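PDB 4EDP: ABC transporter, substrate-binding protein from Clostridium perfringens, which probably captures a solute outside the cell and hands it to the membrane components of an ABC importer. Local coordinates for residues Val53-Pro56 with Phe57-Glu60; Glu74-Thr77 with Lys78-Asn81; Glu94-Ala97 with Glu98-Val101; Glu293-Ala296 with Lys297-Glu301; Phe332-Val335 with Asn336-Asp340. All coordinates share one frame; numbering follows the deposited sequence. Where two conformers were deposited one is given.

Contact 1. Residues Val53-Pro56 with Phe57-Glu60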
loop_
_atom_site.group_PDB
_atom_site.type_symbol
_atom_site.label_atom_id
_atom_site.label_comp_id
_atom_site.label_asym_id
_atom_site.label_seq_id
_atom_site.Cartn_x
_atom_site.Cartn_y
_atom_site.Cartn_z
ATOM N N VAL A 53 -17.696 6.813 7.181
ATOM C CA VAL A 53 -17.899 5.397 6.915
ATOM C C VAL A 53 -18.824 4.601 7.840
ATOM O O VAL A 53 -19.837 4.046 7.405
ATOM C CB VAL A 53 -16.517 4.687 6.919
ATOM C CG1 VAL A 53 -16.670 3.177 6.723
ATOM C CG2 VAL A 53 -15.623 5.291 5.840
ATOM N N PHE A 54 -18.493 4.571 9.117
ATOM C CA PHE A 54 -19.220 3.730 10.043
ATOM C C PHE A 54 -20.614 4.167 10.459
ATOM O O PHE A 54 -21.534 3.355 10.475
ATOM C CB PHE A 54 -18.350 3.466 11.262
ATOM C CG PHE A 54 -17.026 2.858 10.911
ATOM C CD1 PHE A 54 -16.968 1.619 10.297
ATOM C CD2 PHE A 54 -15.841 3.508 11.202
ATOM C CE1 PHE A 54 -15.755 1.053 9.959
ATOM C CE2 PHE A 54 -14.620 2.930 10.877
ATOM C CZ PHE A 54 -14.584 1.707 10.244
ATOM N N GLU A 55 -20.770 5.433 10.804
ATOM C CA GLU A 55 -22.070 5.917 11.252
ATOM C C GLU A 55 -23.181 5.748 10.225
ATOM O O GLU A 55 -24.292 5.323 10.582
ATOM C CB GLU A 55 -21.972 7.370 11.713
ATOM C CG GLU A 55 -21.386 7.547 13.108
ATOM C CD GLU A 55 -22.340 7.110 14.225
ATOM O OE1 GLU A 55 -23.345 6.413 13.942
ATOM O OE2 GLU A 55 -22.089 7.482 15.399
ATOM N N PRO A 56 -22.905 6.080 8.954
ATOM C CA PRO A 56 -23.983 5.912 7.999
ATOM C C PRO A 56 -24.428 4.461 7.893
ATOM O O PRO A 56 -25.626 4.191 7.816
ATOM C CB PRO A 56 -23.375 6.427 6.696
ATOM C CG PRO A 56 -22.372 7.421 7.147
ATOM C CD PRO A 56 -21.768 6.806 8.366
ATOM N N PHE A 57 -23.471 3.535 7.914
ATOM C CA PHE A 57 -23.770 2.104 7.851
ATOM C C PHE A 57 -24.598 1.701 9.074
ATOM O O PHE A 57 -25.656 1.075 8.949
ATOM C CB PHE A 57 -22.472 1.287 7.796
ATOM C CG PHE A 57 -22.699 -0.196 7.681
ATOM C CD1 PHE A 57 -22.901 -0.779 6.447
ATOM C CD2 PHE A 57 -22.704 -0.996 8.806
ATOM C CE1 PHE A 57 -23.117 -2.146 6.334
ATOM C CE2 PHE A 57 -22.912 -2.361 8.708
ATOM C CZ PHE A 57 -23.123 -2.939 7.469
ATOM N N ALA A 58 -24.112 2.078 10.250
ATOM C CA ALA A 58 -24.789 1.779 11.518
ATOM C C ALA A 58 -26.245 2.239 11.529
ATOM O O ALA A 58 -27.127 1.522 12.009
ATOM C CB ALA A 58 -24.030 2.413 12.676
ATOM N N LYS A 59 -26.494 3.441 11.020
ATOM C CA LYS A 59 -27.843 3.995 10.971
ATOM C C LYS A 59 -28.711 3.300 9.931
ATOM O O LYS A 59 -29.904 3.072 10.146
ATOM C CB LYS A 59 -27.805 5.497 10.671
ATOM C CG LYS A 59 -27.200 6.352 11.785
ATOM C CD LYS A 59 -27.331 7.844 11.475
ATOM C CE LYS A 59 -26.813 8.720 12.626
ATOM N NZ LYS A 59 -25.362 8.502 12.909
ATOM N N GLU A 60 -28.115 2.975 8.793
ATOM C CA GLU A 60 -28.842 2.305 7.729
ATOM C C GLU A 60 -29.296 0.894 8.117
ATOM O O GLU A 60 -30.412 0.476 7.767
ATOM C CB GLU A 60 -27.977 2.248 6.460
ATOM C CG GLU A 60 -28.541 1.389 5.324
ATOM C CD GLU A 60 -29.905 1.844 4.832
ATOM O OE1 GLU A 60 -30.353 2.957 5.200
ATOM O OE2 GLU A 60 -30.536 1.082 4.065
#
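Phe-57 rests its CB against the backbone oxygen of Phe-54, Phe-54 O to Phe-57 CB 3.5 Å, while the two rings leave the helix toward different neighbours. One face of the Phe-54 ring carries Val-53 CG1, 3.9 Å above the plane and displaced toward the rim. The Phe-57 ring, with CG anti to the backbone N (chi1 -178°), meets Phe-282 edge-to-face and also touches the rings of Tyr-285 and His-61. On the outer side, Glu-55 and Lys-59 form a salt bridge one turn apart, Glu-55 OE1 to Lys-59 NZ 3.1 Å, a weak hydrogen bond in itself. A bend at chi2 of Glu-55 and another at the last torsion of Lys-59 bring the charged ends together, and the stem of the lysine lies on the backbone, with Lys-59 CG 3.3 Å from Glu-55 O.

Pro-56 has no amide hydrogen to give to the preceding turn, and the helix is kinked there. Just before it, Val-53 O stands 3.7 Å from Phe-57 N and instead accepts the hydroxyl of Tyr-285. Regular bonding resumes with Ala-58, whose N donates to Phe-54 O at 2.9 Å, and Lys-59 N and Glu-60 N follow in the same i to i+4 pattern.

An amphipathic helix results, with a charged pair outside and aromatic residues inside against Ile-65 and Leu-37. It is the connecting helix of a beta-alpha-beta unit, strand 37-41, helix 46-61, strand 65-69, as found in the alpha/beta lobes of solute-binding proteins.

Contact 2. Residues Glu74-Thr77 with Lys78-Asn81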
loop_
_atom_site.group_PDB
_atom_site.type_symbol
_atom_site.label_atom_id
_atom_site.label_comp_id
_atom_site.label_asym_id
_atom_site.label_seq_id
_atom_site.Cartn_x
_atom_site.Cartn_y
_atom_site.Cartn_z
ATOM N N GLU A 74 0.206 -4.852 16.016
ATOM C CA GLU A 74 -0.377 -5.139 17.310
ATOM C C GLU A 74 -1.772 -5.733 17.179
ATOM O O GLU A 74 -2.119 -6.635 17.920
ATOM C CB GLU A 74 -0.348 -3.914 18.230
ATOM C CG GLU A 74 -1.100 -2.696 17.770
ATOM C CD GLU A 74 -0.715 -1.451 18.585
ATOM O OE1 GLU A 74 -1.111 -0.328 18.213
ATOM O OE2 GLU A 74 0.010 -1.597 19.589
ATOM N N ARG A 75 -2.572 -5.227 16.252
ATOM C CA ARG A 75 -3.906 -5.776 16.046
ATOM C C ARG A 75 -3.817 -7.216 15.538
ATOM O O ARG A 75 -4.517 -8.094 16.039
ATOM C CB ARG A 75 -4.728 -4.897 15.099
ATOM C CG ARG A 75 -5.035 -3.547 15.712
ATOM C CD ARG A 75 -5.950 -2.672 14.889
ATOM N NE ARG A 75 -5.371 -2.232 13.618
ATOM C CZ ARG A 75 -5.642 -2.771 12.439
ATOM N NH1 ARG A 75 -5.072 -2.280 11.346
ATOM N NH2 ARG A 75 -6.493 -3.783 12.346
ATOM N N LEU A 76 -2.952 -7.460 14.554
ATOM C CA LEU A 76 -2.794 -8.812 14.016
ATOM C C LEU A 76 -2.279 -9.790 15.075
ATOM O O LEU A 76 -2.773 -10.901 15.200
ATOM C CB LEU A 76 -1.842 -8.822 12.816
ATOM C CG LEU A 76 -1.607 -10.227 12.234
ATOM C CD1 LEU A 76 -2.927 -10.857 11.772
ATOM C CD2 LEU A 76 -0.585 -10.203 11.098
ATOM N N THR A 77 -1.277 -9.377 15.829
ATOM C CA THR A 77 -0.707 -10.240 16.860
ATOM C C THR A 77 -1.741 -10.645 17.898
ATOM O O THR A 77 -1.817 -11.821 18.279
ATOM C CB THR A 77 0.475 -9.559 17.564
ATOM O OG1 THR A 77 1.476 -9.246 16.587
ATOM C CG2 THR A 77 1.063 -10.463 18.641
ATOM N N LYS A 78 -2.544 -9.679 18.340
ATOM C CA LYS A 78 -3.561 -9.944 19.352
ATOM C C LYS A 78 -4.576 -10.972 18.869
ATOM O O LYS A 78 -4.853 -11.942 19.573
ATOM C CB LYS A 78 -4.273 -8.652 19.783
ATOM C CG LYS A 78 -5.146 -8.834 21.022
ATOM C CD LYS A 78 -5.812 -7.541 21.513
ATOM C CE LYS A 78 -6.837 -7.016 20.524
ATOM N NZ LYS A 78 -7.579 -5.839 21.036
ATOM N N MET A 79 -5.118 -10.778 17.668
ATOM C CA MET A 79 -6.122 -11.715 17.142
ATOM C C MET A 79 -5.545 -13.101 16.823
ATOM O O MET A 79 -6.250 -14.087 16.971
ATOM C CB MET A 79 -6.944 -11.129 15.974
ATOM C CG MET A 79 -6.211 -10.830 14.685
ATOM S SD MET A 79 -7.283 -10.003 13.458
ATOM C CE MET A 79 -7.488 -8.368 14.171
ATOM N N LYS A 80 -4.279 -13.192 16.413
ATOM C CA LYS A 80 -3.658 -14.508 16.156
ATOM C C LYS A 80 -3.482 -15.317 17.445
ATOM O O LYS A 80 -3.532 -16.548 17.431
ATOM C CB LYS A 80 -2.276 -14.376 15.506
ATOM C CG LYS A 80 -2.284 -13.955 14.058
ATOM C CD LYS A 80 -0.857 -13.806 13.513
ATOM C CE LYS A 80 -0.075 -15.107 13.568
ATOM N NZ LYS A 80 1.281 -14.934 13.009
ATOM N N ASN A 81 -3.265 -14.626 18.555
ATOM C CA ASN A 81 -3.042 -15.299 19.831
ATOM C C ASN A 81 -4.246 -15.369 20.755
ATOM O O ASN A 81 -4.163 -15.959 21.831
ATOM C CB ASN A 81 -1.879 -14.636 20.569
ATOM C CG ASN A 81 -0.552 -14.862 19.879
ATOM O OD1 ASN A 81 -0.421 -15.750 19.032
ATOM N ND2 ASN A 81 0.444 -14.071 20.246
#
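Leu-76 carries its CG anti to the backbone N (chi1 178°), which swings the branched end along the helix toward Lys-80. The two chains meet at an angle, with Leu-76 CD1 3.9 Å from Lys-80 CG. The same lysine carbon rests on the backbone, Lys-80 CG to Leu-76 O 3.3 Å. Met-79 CG sits between the backbone N and the carbonyl carbon (chi1 66°), and the far end of the chain comes back over the preceding turn, where Met-79 CE lies within 3.5 Å of Arg-75 O. Thr-77 and Asn-81 run side by side in the same direction, the methyl of one beside the amide of the other, Thr-77 CG2 to Asn-81 ND2 4.0 Å.

Beneath these side chains, four successive i to i+4 bonds hold the turns, from Lys-78 N to Glu-74 O at 3.1 Å through Asn-81 N to Thr-77 O at 3.2 Å.

The charged ends find partners beyond the helix. Buried Arg-75 reaches to the sheet, donating to Tyr-91 O and Ser-40 OG as well as to Gly-70 O, and makes a cation-pi contact with Trp-42; Lys-78 forms a salt bridge with Asp-68. The whole is a surface helix with two inner contacts, Met-79 packed on Thr-90 of strand 89-93 and Leu-76 set against Phe-96 and Gln-99 of the neighbouring helix 94-103.

Contact 3. Residues Glu94-Ala97 with Glu98-Val101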
loop_
_atom_site.group_PDB
_atom_site.type_symbol
_atom_site.label_atom_id
_atom_site.label_comp_id
_atom_site.label_asym_id
_atom_site.label_seq_id
_atom_site.Cartn_x
_atom_site.Cartn_y
_atom_site.Cartn_z
ATOM N N GLU A 94 -2.199 -5.149 3.042
ATOM C CA GLU A 94 -2.206 -6.498 2.464
ATOM C C GLU A 94 -1.093 -7.417 3.012
ATOM O O GLU A 94 -1.333 -8.614 3.238
ATOM C CB GLU A 94 -2.122 -6.430 0.929
ATOM C CG GLU A 94 -2.304 -7.799 0.307
ATOM C CD GLU A 94 -2.099 -7.854 -1.187
ATOM O OE1 GLU A 94 -1.650 -6.851 -1.783
ATOM O OE2 GLU A 94 -2.368 -8.941 -1.749
ATOM N N SER A 95 0.112 -6.875 3.224
ATOM C CA SER A 95 1.242 -7.687 3.725
ATOM C C SER A 95 0.889 -8.364 5.045
ATOM O O SER A 95 1.258 -9.515 5.270
ATOM C CB SER A 95 2.515 -6.858 3.902
ATOM O OG SER A 95 2.359 -5.888 4.917
ATOM N N PHE A 96 0.182 -7.644 5.909
ATOM C CA PHE A 96 -0.253 -8.173 7.194
ATOM C C PHE A 96 -1.484 -9.049 7.019
ATOM O O PHE A 96 -1.602 -10.085 7.678
ATOM C CB PHE A 96 -0.557 -7.040 8.186
ATOM C CG PHE A 96 0.667 -6.329 8.673
ATOM C CD1 PHE A 96 1.345 -6.786 9.791
ATOM C CD2 PHE A 96 1.146 -5.211 8.024
ATOM C CE1 PHE A 96 2.480 -6.141 10.249
ATOM C CE2 PHE A 96 2.277 -4.575 8.474
ATOM C CZ PHE A 96 2.944 -5.038 9.589
ATOM N N ALA A 97 -2.392 -8.661 6.123
ATOM C CA ALA A 97 -3.583 -9.472 5.893
ATOM C C ALA A 97 -3.181 -10.881 5.467
ATOM O O ALA A 97 -3.778 -11.855 5.925
ATOM C CB ALA A 97 -4.516 -8.839 4.860
ATOM N N GLU A 98 -2.164 -10.986 4.613
ATOM C CA GLU A 98 -1.699 -12.282 4.118
ATOM C C GLU A 98 -1.169 -13.159 5.266
ATOM O O GLU A 98 -1.319 -14.382 5.250
ATOM C CB GLU A 98 -0.651 -12.079 3.009
ATOM C CG GLU A 98 -0.252 -13.352 2.266
ATOM C CD GLU A 98 0.586 -14.313 3.114
ATOM O OE1 GLU A 98 1.289 -13.841 4.024
ATOM O OE2 GLU A 98 0.560 -15.537 2.851
ATOM N N GLN A 99 -0.561 -12.538 6.270
ATOM C CA GLN A 99 -0.081 -13.284 7.422
ATOM C C GLN A 99 -1.284 -13.840 8.198
ATOM O O GLN A 99 -1.214 -14.932 8.746
ATOM C CB GLN A 99 0.767 -12.412 8.318
ATOM C CG GLN A 99 1.937 -11.815 7.616
ATOM C CD GLN A 99 2.773 -10.988 8.542
ATOM O OE1 GLN A 99 3.144 -11.437 9.624
ATOM N NE2 GLN A 99 3.080 -9.772 8.125
ATOM N N GLY A 100 -2.374 -13.078 8.267
ATOM C CA GLY A 100 -3.579 -13.549 8.937
ATOM C C GLY A 100 -4.200 -14.702 8.161
ATOM O O GLY A 100 -4.641 -15.691 8.743
ATOM N N VAL A 101 -4.234 -14.576 6.837
ATOM C CA VAL A 101 -4.770 -15.641 5.992
ATOM C C VAL A 101 -3.980 -16.913 6.273
ATOM O O VAL A 101 -4.559 -17.983 6.515
ATOM C CB VAL A 101 -4.691 -15.298 4.480
ATOM C CG1 VAL A 101 -4.969 -16.541 3.626
ATOM C CG2 VAL A 101 -5.648 -14.168 4.112
#
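Hydrogen bonds between Glu-94 and Glu-98 and between Ala-97 and Val-101 define the backbone part of this contact: Glu-98 N to Glu-94 O and Val-101 N to Ala-97 O are both 2.9 Å. Phe-96 O takes two donors, Gly-100 N at 3.1 Å and, more weakly, Gln-99 N at 3.0 Å with a bent geometry (122° at the hydrogen).

One bond comes from a side chain. Gln-99 turns its amide back along the helix, and NE2 gives a weak bond of 3.4 Å to Ser-95 O, an oxygen that also accepts from Asn-336 of helix 332-350.

The remaining contacts are van der Waals. The Gln-99 amide lies alongside the Phe-96 ring, the planes only 22° apart, with Gln-99 NE2 3.8 Å from Phe-96 CD1 and approaching the ring obliquely. Val-101 CG2 sits 3.5 Å from Ala-97 O.

The helix directly follows strand 89-93 and lies among three elements. Phe-96 and Gln-99 pack on Leu-76 of helix 72-81, Ala-97 lies on Thr-266 and Asn-268 of strand 262-269, and Glu-94 and Ser-95 face Phe-332 at the start of helix 332-350.

Contact 4. Residues Glu293-Ala296 with Lys297-Glu301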
loop_
_atom_site.group_PDB
_atom_site.type_symbol
_atom_site.label_atom_id
_atom_site.label_comp_id
_atom_site.label_asym_id
_atom_site.label_seq_id
_atom_site.Cartn_x
_atom_site.Cartn_y
_atom_site.Cartn_z
ATOM N N GLU A 293 -16.170 7.179 -3.227
ATOM C CA GLU A 293 -16.090 8.617 -3.534
ATOM C C GLU A 293 -15.921 9.425 -2.242
ATOM O O GLU A 293 -15.054 10.281 -2.152
ATOM C CB GLU A 293 -17.340 9.094 -4.286
ATOM C CG GLU A 293 -17.433 8.529 -5.692
ATOM C CD GLU A 293 -18.690 8.925 -6.456
ATOM O OE1 GLU A 293 -19.680 9.377 -5.833
ATOM O OE2 GLU A 293 -18.675 8.756 -7.697
ATOM N N LYS A 294 -16.742 9.133 -1.235
ATOM C CA LYS A 294 -16.675 9.849 0.043
ATOM C C LYS A 294 -15.317 9.716 0.719
ATOM O O LYS A 294 -14.785 10.706 1.215
ATOM C CB LYS A 294 -17.781 9.377 1.001
ATOM C CG LYS A 294 -19.184 9.761 0.541
ATOM C CD LYS A 294 -20.288 9.172 1.414
ATOM C CE LYS A 294 -20.273 9.695 2.842
ATOM N NZ LYS A 294 -21.380 9.080 3.649
ATOM N N THR A 295 -14.754 8.511 0.744
ATOM C CA THR A 295 -13.454 8.298 1.404
ATOM C C THR A 295 -12.277 8.900 0.623
ATOM O O THR A 295 -11.268 9.295 1.219
ATOM C CB THR A 295 -13.201 6.811 1.732
ATOM O OG1 THR A 295 -13.333 6.024 0.547
ATOM C CG2 THR A 295 -14.220 6.328 2.757
ATOM N N ALA A 296 -12.414 8.984 -0.700
ATOM C CA ALA A 296 -11.385 9.598 -1.542
ATOM C C ALA A 296 -11.285 11.079 -1.156
ATOM O O ALA A 296 -10.202 11.632 -0.961
ATOM C CB ALA A 296 -11.776 9.473 -2.995
ATOM N N LYS A 297 -12.446 11.702 -1.021
ATOM C CA LYS A 297 -12.541 13.123 -0.683
ATOM C C LYS A 297 -12.239 13.444 0.775
ATOM O O LYS A 297 -11.523 14.411 1.072
ATOM C CB LYS A 297 -13.949 13.624 -1.007
ATOM C CG LYS A 297 -14.348 13.460 -2.466
ATOM C CD LYS A 297 -15.795 13.844 -2.694
ATOM C CE LYS A 297 -16.231 13.482 -4.097
ATOM N NZ LYS A 297 -17.660 13.797 -4.320
ATOM N N ALA A 298 -12.790 12.657 1.694
ATOM C CA ALA A 298 -12.629 12.945 3.118
ATOM C C ALA A 298 -11.394 12.362 3.777
ATOM O O ALA A 298 -10.846 12.970 4.700
ATOM C CB ALA A 298 -13.878 12.493 3.885
ATOM N N LEU A 299 -10.954 11.197 3.313
ATOM C CA LEU A 299 -9.821 10.513 3.928
ATOM C C LEU A 299 -8.616 10.299 3.015
ATOM O O LEU A 299 -7.670 9.610 3.390
ATOM C CB LEU A 299 -10.289 9.143 4.451
ATOM C CG LEU A 299 -11.396 9.128 5.504
ATOM C CD1 LEU A 299 -11.890 7.701 5.755
ATOM C CD2 LEU A 299 -10.886 9.783 6.788
ATOM N N ASN A 300 -8.636 10.894 1.832
ATOM C CA ASN A 300 -7.550 10.735 0.860
ATOM C C ASN A 300 -7.229 9.276 0.550
ATOM O O ASN A 300 -6.069 8.913 0.403
ATOM C CB ASN A 300 -6.291 11.500 1.279
ATOM C CG ASN A 300 -6.534 12.996 1.335
ATOM O OD1 ASN A 300 -7.438 13.513 0.664
ATOM N ND2 ASN A 300 -5.746 13.698 2.134
ATOM N N GLU A 301 -8.271 8.452 0.461
ATOM C CA GLU A 301 -8.103 7.036 0.100
ATOM C C GLU A 301 -8.304 6.896 -1.396
ATOM O O GLU A 301 -9.371 7.228 -1.918
ATOM C CB GLU A 301 -9.081 6.135 0.848
ATOM C CG GLU A 301 -8.792 6.032 2.336
ATOM C CD GLU A 301 -9.772 5.141 3.087
ATOM O OE1 GLU A 301 -10.737 4.622 2.484
ATOM O OE2 GLU A 301 -9.573 4.976 4.306
HETATM O O HOH W 1 -11.619 5.557 -2.213
#
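Leu-299 N and Glu-301 N reach Thr-295 O from opposite faces of its carbonyl plane, at 2.8 Å and 3.2 Å, both well out of that plane, after ordinary helical bonds from Lys-297 N to Glu-293 O and from Ala-298 N to Lys-294 O.

Thr-295 is the hub of the side chains. Its methyl CG2 lies 4.0 Å from Leu-299 CD1, and the Glu-301 side chain crosses that of Thr-295 at an angle, with Glu-301 OE1 3.4 Å from Thr-295 CB. The threonine hydroxyl bonds chiefly to Val-291 O, and a water 2.8 Å from Glu-301 O lies 3.3 Å from Thr-295 OG1.

This is a helix C-terminus ended by a left-handed residue: Asn-300, with phi 54°, is the first to leave helical angles, and the chain departs there from helix 289-299. A CA-H...O contact from Ala-296 CA to Glu-301 O closes the turn.

Lys-297 runs extended past Glu-293, its CG 3.3 Å from Glu-293 O, while Glu-293 OE2 pairs with Lys-289. The Glu-301 side chain lies about 3 Å from a bound acetate, probably from the crystallisation liquor, and touches Tyr-136 and Thr-137 of strand 135-145.

Contact 5. Residues Phe332-Val335 with Asn336-Asp340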
loop_
_atom_site.group_PDB
_atom_site.type_symbol
_atom_site.label_atom_id
_atom_site.label_comp_id
_atom_site.label_asym_id
_atom_site.label_seq_id
_atom_site.Cartn_x
_atom_site.Cartn_y
_atom_site.Cartn_z
ATOM N N PHE A 332 2.091 -11.126 -2.151
ATOM C CA PHE A 332 2.535 -11.217 -0.755
ATOM C C PHE A 332 2.578 -12.619 -0.158
ATOM O O PHE A 332 3.251 -12.853 0.853
ATOM C CB PHE A 332 1.815 -10.205 0.120
ATOM C CG PHE A 332 2.375 -8.851 -0.020
ATOM C CD1 PHE A 332 3.531 -8.504 0.662
ATOM C CD2 PHE A 332 1.803 -7.933 -0.872
ATOM C CE1 PHE A 332 4.074 -7.260 0.519
ATOM C CE2 PHE A 332 2.341 -6.702 -1.021
ATOM C CZ PHE A 332 3.484 -6.357 -0.330
ATOM N N LYS A 333 1.887 -13.566 -0.779
ATOM C CA LYS A 333 1.980 -14.931 -0.320
ATOM C C LYS A 333 3.441 -15.346 -0.547
ATOM O O LYS A 333 4.098 -15.916 0.339
ATOM C CB LYS A 333 1.032 -15.856 -1.081
ATOM C CG LYS A 333 1.004 -17.269 -0.510
ATOM C CD LYS A 333 -0.034 -18.176 -1.151
ATOM C CE LYS A 333 -0.004 -19.534 -0.455
ATOM N NZ LYS A 333 -1.067 -20.473 -0.910
ATOM N N PHE A 334 3.958 -15.048 -1.737
ATOM C CA PHE A 334 5.340 -15.382 -2.045
ATOM C C PHE A 334 6.342 -14.534 -1.260
ATOM O O PHE A 334 7.247 -15.073 -0.628
ATOM C CB PHE A 334 5.659 -15.269 -3.539
ATOM C CG PHE A 334 7.108 -15.521 -3.843
ATOM C CD1 PHE A 334 7.593 -16.811 -3.914
ATOM C CD2 PHE A 334 7.999 -14.464 -3.950
ATOM C CE1 PHE A 334 8.951 -17.042 -4.139
ATOM C CE2 PHE A 334 9.352 -14.688 -4.170
ATOM C CZ PHE A 334 9.824 -15.965 -4.266
ATOM N N VAL A 335 6.160 -13.221 -1.273
ATOM C CA VAL A 335 7.086 -12.306 -0.611
ATOM C C VAL A 335 7.203 -12.585 0.887
ATOM O O VAL A 335 8.312 -12.624 1.431
ATOM C CB VAL A 335 6.741 -10.829 -0.920
ATOM C CG1 VAL A 335 7.484 -9.875 0.027
ATOM C CG2 VAL A 335 7.061 -10.502 -2.419
ATOM N N ASN A 336 6.076 -12.785 1.560
ATOM C CA ASN A 336 6.135 -13.073 2.984
ATOM C C ASN A 336 6.889 -14.376 3.258
ATOM O O ASN A 336 7.512 -14.501 4.320
ATOM C CB ASN A 336 4.745 -13.085 3.627
ATOM C CG ASN A 336 4.177 -11.692 3.804
ATOM O OD1 ASN A 336 4.890 -10.700 3.649
ATOM N ND2 ASN A 336 2.893 -11.608 4.129
ATOM N N SER A 337 6.854 -15.331 2.322
ATOM C CA SER A 337 7.562 -16.605 2.503
ATOM C C SER A 337 9.087 -16.444 2.451
ATOM O O SER A 337 9.818 -17.321 2.921
ATOM C CB SER A 337 7.133 -17.682 1.478
ATOM O OG SER A 337 7.680 -17.448 0.179
ATOM N N VAL A 338 9.570 -15.348 1.870
ATOM C CA VAL A 338 11.000 -15.092 1.775
ATOM C C VAL A 338 11.437 -13.802 2.490
ATOM O O VAL A 338 12.587 -13.415 2.400
ATOM C CB VAL A 338 11.472 -14.990 0.283
ATOM C CG1 VAL A 338 11.353 -16.343 -0.433
ATOM C CG2 VAL A 338 10.723 -13.892 -0.496
ATOM N N MET A 339 10.530 -13.202 3.250
ATOM C CA MET A 339 10.800 -11.923 3.904
ATOM C C MET A 339 11.990 -11.954 4.876
ATOM O O MET A 339 12.791 -11.024 4.892
ATOM C CB MET A 339 9.536 -11.421 4.611
ATOM C CG MET A 339 9.571 -9.924 4.914
ATOM S SD MET A 339 9.717 -8.933 3.403
ATOM C CE MET A 339 9.787 -7.283 4.121
ATOM N N ASP A 340 12.115 -13.007 5.680
ATOM C CA ASP A 340 13.228 -13.089 6.628
ATOM C C ASP A 340 14.560 -13.070 5.861
ATOM O O ASP A 340 15.515 -12.384 6.248
ATOM C CB ASP A 340 13.132 -14.324 7.532
ATOM C CG ASP A 340 11.988 -14.234 8.537
ATOM O OD1 ASP A 340 11.427 -13.136 8.744
ATOM O OD2 ASP A 340 11.659 -15.276 9.136
#
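Phe-332 presents the edge of its ring to Asn-336: the amide oxygen lies near the ring plane, Asn-336 OD1 to Phe-332 CD1 3.9 Å, with ring and amide planes turned 54° apart. On another side of the helix, the Phe-334 ring meets Val-338 at a slant, Phe-334 CE2 to Val-338 CG2 4.0 Å, because CG anti to the backbone N (chi1 176°) swings the ring forward along the helix.

The Ser-337 hydroxyl folds back onto the backbone of the preceding turn. It sits between backbone N and carbonyl carbon and donates to Phe-334 O in the carbonyl plane, on a lone pair; the 2.5 Å from Ser-337 OG to Phe-334 O is shorter than usual and doubtful in length. Two amides, Ser-337 N and Val-338 N, add weak bonds to the same oxygen. Val-338 N has a further bond to Val-335 O at 3.0 Å, an i to i+3 link, and the turn is locally tighter than a regular alpha-helix.

Asp-331 OD1 receives Phe-334 N at the start of the helix. Asn-336 ND2 donates to Glu-98 OE1 and Ser-95 O on helix 94-103. The pattern is consistent with the serine hydroxyl supplementing helical bonding where the amide bonds are weak. More plainly, the asparagine spends both its N-H groups in joining helix 332-350 to helix 94-103, with its carbonyl oxygen left toward the aromatic edge of Phe-332.

Each contact joins consecutive turns of one helix, so none closes a long loop, and along the chain they run in series without nesting or crossing. Contact 1 lies on helix 46-61, contact 2 on helix 72-81 and contact 3 on helix 94-103; contacts 4 and 5 follow much later, on helices 289-299 and 332-350. In space the order changes. Contact 1 packs on contact 4, linking an early helix to a late one. Contacts 2 and 3 touch, their centres about 11 Å apart, and contact 3 in turn touches contact 5, their centres about 10 Å apart, bringing the C-terminal helix against the N-terminal part of the fold. Contacts 4 and 5 lie on opposite sides of the chain's centre.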